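Local coordinates for diaminopropionate ammonia-lyase (Escherichia coli, PDB 4D9M), which catalyses the pyridoxal 5'-phosphate-dependent α,β-elimination of both L- and D-2,3-diaminopropionate to pyruvate and ammonia, at residues B[333-338]-B[377-382]; B[226-231]-B[369-374]. All blocks are in the same frame, centred on the assembly; numbering follows the deposited sequence.

Contact 1: residues B[333-338]-B[377-382]. With 0JO (2-{[(E)-{3-hydroxy-2-methyl-5-[(phosphonooxy)methyl]pyridin-4-yl}methylidene]amino}prop-2-enoic acid), chain D.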
loop_
_atom_site.group_PDB
_atom_site.type_symbol
_atom_site.label_atom_id
_atom_site.label_comp_id
_atom_site.label_asym_id
_atom_site.label_seq_id
_atom_site.Cartn_x
_atom_site.Cartn_y
_atom_site.Cartn_z
ATOM N N ARG B 333 -6.015 -4.819 5.219
ATOM C CA ARG B 333 -5.103 -3.679 5.163
ATOM C C ARG B 333 -4.955 -3.052 6.548
ATOM O O ARG B 333 -5.935 -2.906 7.280
ATOM C CB ARG B 333 -5.636 -2.662 4.157
ATOM C CG ARG B 333 -4.750 -1.459 3.910
ATOM C CD ARG B 333 -5.206 -0.741 2.655
ATOM N NE ARG B 333 -4.659 0.603 2.587
ATOM C CZ ARG B 333 -5.335 1.705 2.907
ATOM N NH1 ARG B 333 -6.603 1.631 3.307
ATOM N NH2 ARG B 333 -4.744 2.888 2.817
ATOM N N ILE B 334 -3.717 -2.713 6.905
ATOM C CA ILE B 334 -3.421 -2.036 8.165
ATOM C C ILE B 334 -2.578 -0.770 7.929
ATOM O O ILE B 334 -1.516 -0.819 7.289
ATOM C CB ILE B 334 -2.680 -2.965 9.152
ATOM C CG1 ILE B 334 -3.570 -4.141 9.567
ATOM C CG2 ILE B 334 -2.196 -2.190 10.374
ATOM C CD1 ILE B 334 -2.810 -5.315 10.153
ATOM N N ILE B 335 -3.054 0.356 8.455
ATOM C CA ILE B 335 -2.267 1.590 8.463
ATOM C C ILE B 335 -1.307 1.504 9.647
ATOM O O ILE B 335 -1.740 1.470 10.804
ATOM C CB ILE B 335 -3.155 2.863 8.572
ATOM C CG1 ILE B 335 -4.321 2.846 7.569
ATOM C CG2 ILE B 335 -2.320 4.117 8.390
ATOM C CD1 ILE B 335 -3.928 2.602 6.123
ATOM N N SER B 336 -0.010 1.439 9.360
ATOM C CA SER B 336 0.992 1.313 10.415
ATOM C C SER B 336 2.122 2.319 10.246
ATOM O O SER B 336 2.710 2.412 9.169
ATOM C CB SER B 336 1.568 -0.104 10.442
ATOM O OG SER B 336 2.320 -0.327 11.632
ATOM N N GLY B 337 2.429 3.050 11.320
ATOM C CA GLY B 337 3.483 4.077 11.311
ATOM C C GLY B 337 4.875 3.502 11.477
ATOM O O GLY B 337 5.037 2.289 11.680
ATOM N N GLU B 338 5.882 4.372 11.396
ATOM C CA GLU B 338 7.292 3.960 11.427
ATOM C C GLU B 338 7.633 3.078 12.636
ATOM O O GLU B 338 8.185 1.980 12.482
ATOM C CB GLU B 338 8.221 5.173 11.385
ATOM C CG GLU B 338 7.954 6.150 10.247
ATOM C CD GLU B 338 6.835 7.146 10.550
ATOM O OE1 GLU B 338 6.051 7.442 9.620
ATOM O OE2 GLU B 338 6.735 7.629 11.710
ATOM N N GLU B 377 1.076 2.019 16.309
ATOM C CA GLU B 377 0.470 3.263 15.822
ATOM C C GLU B 377 0.137 3.221 14.324
ATOM O O GLU B 377 0.778 2.511 13.554
ATOM C CB GLU B 377 1.394 4.454 16.091
ATOM C CG GLU B 377 2.759 4.314 15.436
ATOM C CD GLU B 377 3.506 5.621 15.284
ATOM O OE1 GLU B 377 3.179 6.616 15.983
ATOM O OE2 GLU B 377 4.439 5.645 14.457
ATOM N N GLY B 378 -0.858 4.007 13.925
ATOM C CA GLY B 378 -1.150 4.223 12.517
ATOM C C GLY B 378 -0.309 5.338 11.918
ATOM O O GLY B 378 0.827 5.565 12.339
ATOM N N ASP B 379 -0.873 6.031 10.930
ATOM C CA ASP B 379 -0.156 7.091 10.220
ATOM C C ASP B 379 -0.117 8.410 10.992
ATOM O O ASP B 379 -0.669 9.417 10.546
ATOM C CB ASP B 379 -0.706 7.291 8.802
ATOM C CG ASP B 379 -2.197 7.577 8.766
ATOM O OD1 ASP B 379 -2.895 7.386 9.781
ATOM O OD2 ASP B 379 -2.678 7.997 7.695
ATOM N N THR B 380 0.561 8.398 12.138
ATOM C CA THR B 380 0.622 9.562 13.025
ATOM C C THR B 380 1.356 10.749 12.392
ATOM O O THR B 380 1.062 11.897 12.701
ATOM C CB THR B 380 1.217 9.207 14.401
ATOM O OG1 THR B 380 2.382 8.396 14.225
ATOM C CG2 THR B 380 0.200 8.440 15.227
ATOM N N ASP B 381 2.303 10.453 11.504
ATOM C CA ASP B 381 2.933 11.453 10.647
ATOM C C ASP B 381 2.498 11.146 9.221
ATOM O O ASP B 381 3.134 10.329 8.543
ATOM C CB ASP B 381 4.461 11.385 10.785
ATOM C CG ASP B 381 5.196 12.441 9.953
ATOM O OD1 ASP B 381 4.672 12.921 8.935
ATOM O OD2 ASP B 381 6.337 12.779 10.311
ATOM N N VAL B 382 1.418 11.786 8.767
ATOM C CA VAL B 382 0.855 11.478 7.445
ATOM C C VAL B 382 1.848 11.771 6.331
ATOM O O VAL B 382 1.885 11.056 5.327
ATOM C CB VAL B 382 -0.520 12.154 7.157
ATOM C CG1 VAL B 382 -1.568 11.698 8.160
ATOM C CG2 VAL B 382 -0.424 13.676 7.140
HETATM O O 0JO D . 4.989 8.398 22.806
HETATM C C 0JO D . 6.189 8.627 23.079
HETATM O OXT 0JO D . 6.568 9.735 23.546
HETATM C CA 0JO D . 7.166 7.560 22.835
HETATM C CB 0JO D . 8.401 7.592 23.327
HETATM N N 0JO D . 6.751 6.543 22.063
HETATM C C4A 0JO D . 7.052 5.320 22.221
HETATM C C4 0JO D . 6.504 4.302 21.284
HETATM C C3 0JO D . 5.523 4.655 20.362
HETATM O O3 0JO D . 5.054 5.935 20.291
HETATM C C2 0JO D . 5.022 3.688 19.499
HETATM C C2A 0JO D . 3.970 4.050 18.499
HETATM N N1 0JO D . 5.462 2.411 19.539
HETATM C C6 0JO D . 6.397 2.044 20.423
HETATM C C5 0JO D . 6.938 2.975 21.307
HETATM C C5A 0JO D . 7.994 2.493 22.268
HETATM O OP4 0JO D . 7.404 2.289 23.541
HETATM P P 0JO D . 8.313 2.418 24.854
HETATM O OP3 0JO D . 9.445 1.455 24.617
HETATM O OP1 0JO D . 7.353 2.035 25.949
HETATM O OP2 0JO D . 8.770 3.861 24.867
HETATM O O HOH W 1 3.219 8.015 10.583
#
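Ile-335 serves two flat groups at once: its CG2 methyl stands above the carboxylate of Asp-379, 3.5 Å from that residue's CG, while CD1 lies 3.4 Å above the guanidinium plane of Arg-333, offset toward its rim. Asp-379 is the centre of an inverse gamma turn in the loop from strand 370-375 into helix 382-391. At the other end of the contact the carboxylates of Glu-338 and Glu-377, like charges with their OE2 atoms 4.1 Å apart, stand nearly perpendicular (89°); Arg-150 is a weak, long ion-pair partner of Glu-338 OE2. Thr-380 OG1 meets Glu-377 OE1 from above the carboxylate plane at 2.6 Å, and Asn-122 also donates to that oxygen. With chi1 at 59°, Glu-377 brings CG against the outer end of the ring methyl, 3.3 Å from C2A of 0JO. Replacing Glu-377 by alanine is likely to leave Thr-380 OG1 and Asn-122 without this acceptor and to open a gap beside the ligand's methyl. Gly-337 N bonds to Glu-377 O, 2.8 Å and nearly straight (171°), where a CB would not fit. Asp-381 OD1 caps His-384 N, and a water accepts from Asp-381 N at 2.8 Å and donates to Glu-338 OE1 at 3.0 Å.

Contact 2: residues B[226-231]-B[369-374]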
loop_
_atom_site.group_PDB
_atom_site.type_symbol
_atom_site.label_atom_id
_atom_site.label_comp_id
_atom_site.label_asym_id
_atom_site.label_seq_id
_atom_site.Cartn_x
_atom_site.Cartn_y
_atom_site.Cartn_z
ATOM N N HIS B 226 5.258 -16.971 19.274
ATOM C CA HIS B 226 6.156 -15.828 19.191
ATOM C C HIS B 226 5.452 -14.524 19.456
ATOM O O HIS B 226 4.264 -14.368 19.164
ATOM C CB HIS B 226 6.803 -15.761 17.807
ATOM C CG HIS B 226 7.749 -16.895 17.513
ATOM N ND1 HIS B 226 7.328 -18.157 17.306
ATOM C CD2 HIS B 226 9.134 -16.917 17.374
ATOM C CE1 HIS B 226 8.387 -18.951 17.061
ATOM N NE2 HIS B 226 9.494 -18.193 17.107
ATOM N N VAL B 227 6.194 -13.575 20.017
ATOM C CA VAL B 227 5.783 -12.182 20.022
ATOM C C VAL B 227 6.958 -11.275 19.670
ATOM O O VAL B 227 8.070 -11.452 20.174
ATOM C CB VAL B 227 5.073 -11.756 21.335
ATOM C CG1 VAL B 227 6.016 -11.779 22.533
ATOM C CG2 VAL B 227 4.421 -10.386 21.169
ATOM N N LEU B 228 6.708 -10.339 18.760
ATOM C CA LEU B 228 7.677 -9.312 18.410
ATOM C C LEU B 228 7.243 -8.012 19.082
ATOM O O LEU B 228 6.112 -7.550 18.888
ATOM C CB LEU B 228 7.729 -9.131 16.896
ATOM C CG LEU B 228 8.264 -10.287 16.049
ATOM C CD1 LEU B 228 7.540 -10.319 14.714
ATOM C CD2 LEU B 228 9.761 -10.134 15.828
ATOM N N LEU B 229 8.128 -7.448 19.900
ATOM C CA LEU B 229 7.836 -6.207 20.617
ATOM C C LEU B 229 8.858 -5.145 20.285
ATOM O O LEU B 229 10.048 -5.299 20.581
ATOM C CB LEU B 229 7.783 -6.442 22.129
ATOM C CG LEU B 229 6.716 -7.440 22.603
ATOM C CD1 LEU B 229 6.881 -7.760 24.079
ATOM C CD2 LEU B 229 5.319 -6.917 22.299
ATOM N N GLN B 230 8.395 -4.080 19.634
ATOM C CA GLN B 230 9.246 -2.932 19.365
ATOM C C GLN B 230 9.544 -2.219 20.680
ATOM O O GLN B 230 8.755 -2.287 21.628
ATOM C CB GLN B 230 8.628 -1.972 18.329
ATOM C CG GLN B 230 7.199 -1.521 18.601
ATOM C CD GLN B 230 6.166 -2.494 18.059
ATOM O OE1 GLN B 230 5.872 -3.520 18.678
ATOM N NE2 GLN B 230 5.608 -2.174 16.901
ATOM N N ALA B 231 10.690 -1.552 20.737
ATOM C CA ALA B 231 11.105 -0.894 21.964
ATOM C C ALA B 231 11.718 0.472 21.719
ATOM O O ALA B 231 12.495 0.663 20.778
ATOM C CB ALA B 231 12.074 -1.778 22.736
ATOM N N ALA B 369 4.773 -21.683 13.674
ATOM C CA ALA B 369 4.878 -20.447 14.446
ATOM C C ALA B 369 3.628 -19.582 14.343
ATOM O O ALA B 369 3.178 -19.238 13.249
ATOM C CB ALA B 369 6.113 -19.658 14.037
ATOM N N VAL B 370 3.045 -19.280 15.493
ATOM C CA VAL B 370 1.926 -18.359 15.555
ATOM C C VAL B 370 2.509 -17.058 16.099
ATOM O O VAL B 370 2.869 -16.963 17.281
ATOM C CB VAL B 370 0.776 -18.903 16.422
ATOM C CG1 VAL B 370 -0.348 -17.880 16.526
ATOM C CG2 VAL B 370 0.252 -20.211 15.840
ATOM N N VAL B 371 2.651 -16.085 15.205
ATOM C CA VAL B 371 3.409 -14.878 15.507
ATOM C C VAL B 371 2.475 -13.711 15.790
ATOM O O VAL B 371 1.710 -13.284 14.916
ATOM C CB VAL B 371 4.396 -14.516 14.372
ATOM C CG1 VAL B 371 5.504 -13.620 14.899
ATOM C CG2 VAL B 371 5.005 -15.773 13.765
ATOM N N LEU B 372 2.521 -13.235 17.033
ATOM C CA LEU B 372 1.820 -12.019 17.423
ATOM C C LEU B 372 2.725 -10.819 17.205
ATOM O O LEU B 372 3.870 -10.798 17.671
ATOM C CB LEU B 372 1.369 -12.074 18.887
ATOM C CG LEU B 372 0.649 -10.856 19.492
ATOM C CD1 LEU B 372 -0.565 -10.416 18.677
ATOM C CD2 LEU B 372 0.253 -11.134 20.934
ATOM N N VAL B 373 2.181 -9.832 16.496
ATOM C CA VAL B 373 2.842 -8.572 16.184
ATOM C C VAL B 373 1.958 -7.431 16.702
ATOM O O VAL B 373 0.725 -7.482 16.580
ATOM C CB VAL B 373 3.012 -8.405 14.655
ATOM C CG1 VAL B 373 3.723 -7.100 14.322
ATOM C CG2 VAL B 373 3.757 -9.590 14.048
ATOM N N ILE B 374 2.588 -6.403 17.270
ATOM C CA ILE B 374 1.859 -5.230 17.757
ATOM C C ILE B 374 2.085 -4.040 16.832
ATOM O O ILE B 374 3.197 -3.497 16.764
ATOM C CB ILE B 374 2.261 -4.843 19.208
ATOM C CG1 ILE B 374 2.366 -6.081 20.114
ATOM C CG2 ILE B 374 1.303 -3.795 19.777
ATOM C CD1 ILE B 374 1.080 -6.868 20.266
HETATM O O HOH W 2 5.488 -5.713 16.945
#
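His-226 N to Val-370 O, Leu-372 N to His-226 O and Leu-228 N to Leu-372 O are the three backbone bonds that join strands 226-230 and 370-374 at their start. The strands run parallel, 20° apart in direction, as neighbours inside the larger sheet of this fold type II pyridoxal-phosphate enzyme. Beyond these bonds the ladder parts, for Leu-228 O and Ile-374 N are 4.0 Å from each other. A water fills the step, accepting from Ile-374 N at 3.0 Å. It also lies 2.7 Å from Leu-228 O and 2.8 Å from Gln-230 OE1. The other end of the same amide completes the repair: Gln-230 NE2 donates to Ile-374 O at 2.8 Å and lies nearly along the C=O axis, though the bond is bent at the hydrogen (143°). Its reach depends on a side chain that starts between backbone N and carbonyl carbon (chi1 52°) and then bends at chi2.

Around this polar seam apolar branches pack on both faces of the sheet. On one, the CD1 methyl of Leu-228 fits against Val-371 CG1 and Val-373 CG2, 3.9 Å from each, and Leu-347 of helix 338-351 covers Leu-228 and Val-371. On the other, Val-227 and Leu-372 lie side by side, and Leu-229 CD2 lies alongside Ile-374 CG1, 3.8 Å away, with Met-236 of helix 235-248 against both. Farther out, His-226 stacks on His-254 of the next strand and its NE2 bonds to Leu-363 O. Gln-230 NE2 also bonds to Ser-339 O, which fixes the amide's rotation from a second direction.

The chemistry implies that where the strands diverge, with the Gln-230 side chain about 4 Å from 0JO at nearest atoms, a glutamine and a water probably supply partners for backbone groups that the strands no longer pair directly.

The two contacts, with centres 18 Å apart, show how a fold type II enzyme passes from sheet core to active-site loops. Their segments alternate along the chain, in the order 226-231, 333-338, 369-374, 377-382. Strand 370-375 belongs to contact 2, and after two intervening residues, Ser-375 and Thr-376, the same chain enters contact 1; Thr-376 OG1 binds 0JO. Helix 338-351 is shared as well: it starts at the end of 333-338 and packs on the sheet at Leu-228. Just after 226-231, the backbone amides of Gly-232 and Gly-234 also bond to 0JO. Contact 2 thus pairs two strands of the central sheet whose C-terminal ends lead to loops that bind the cofactor, and contact 1 joins loops beside its pyridine methyl.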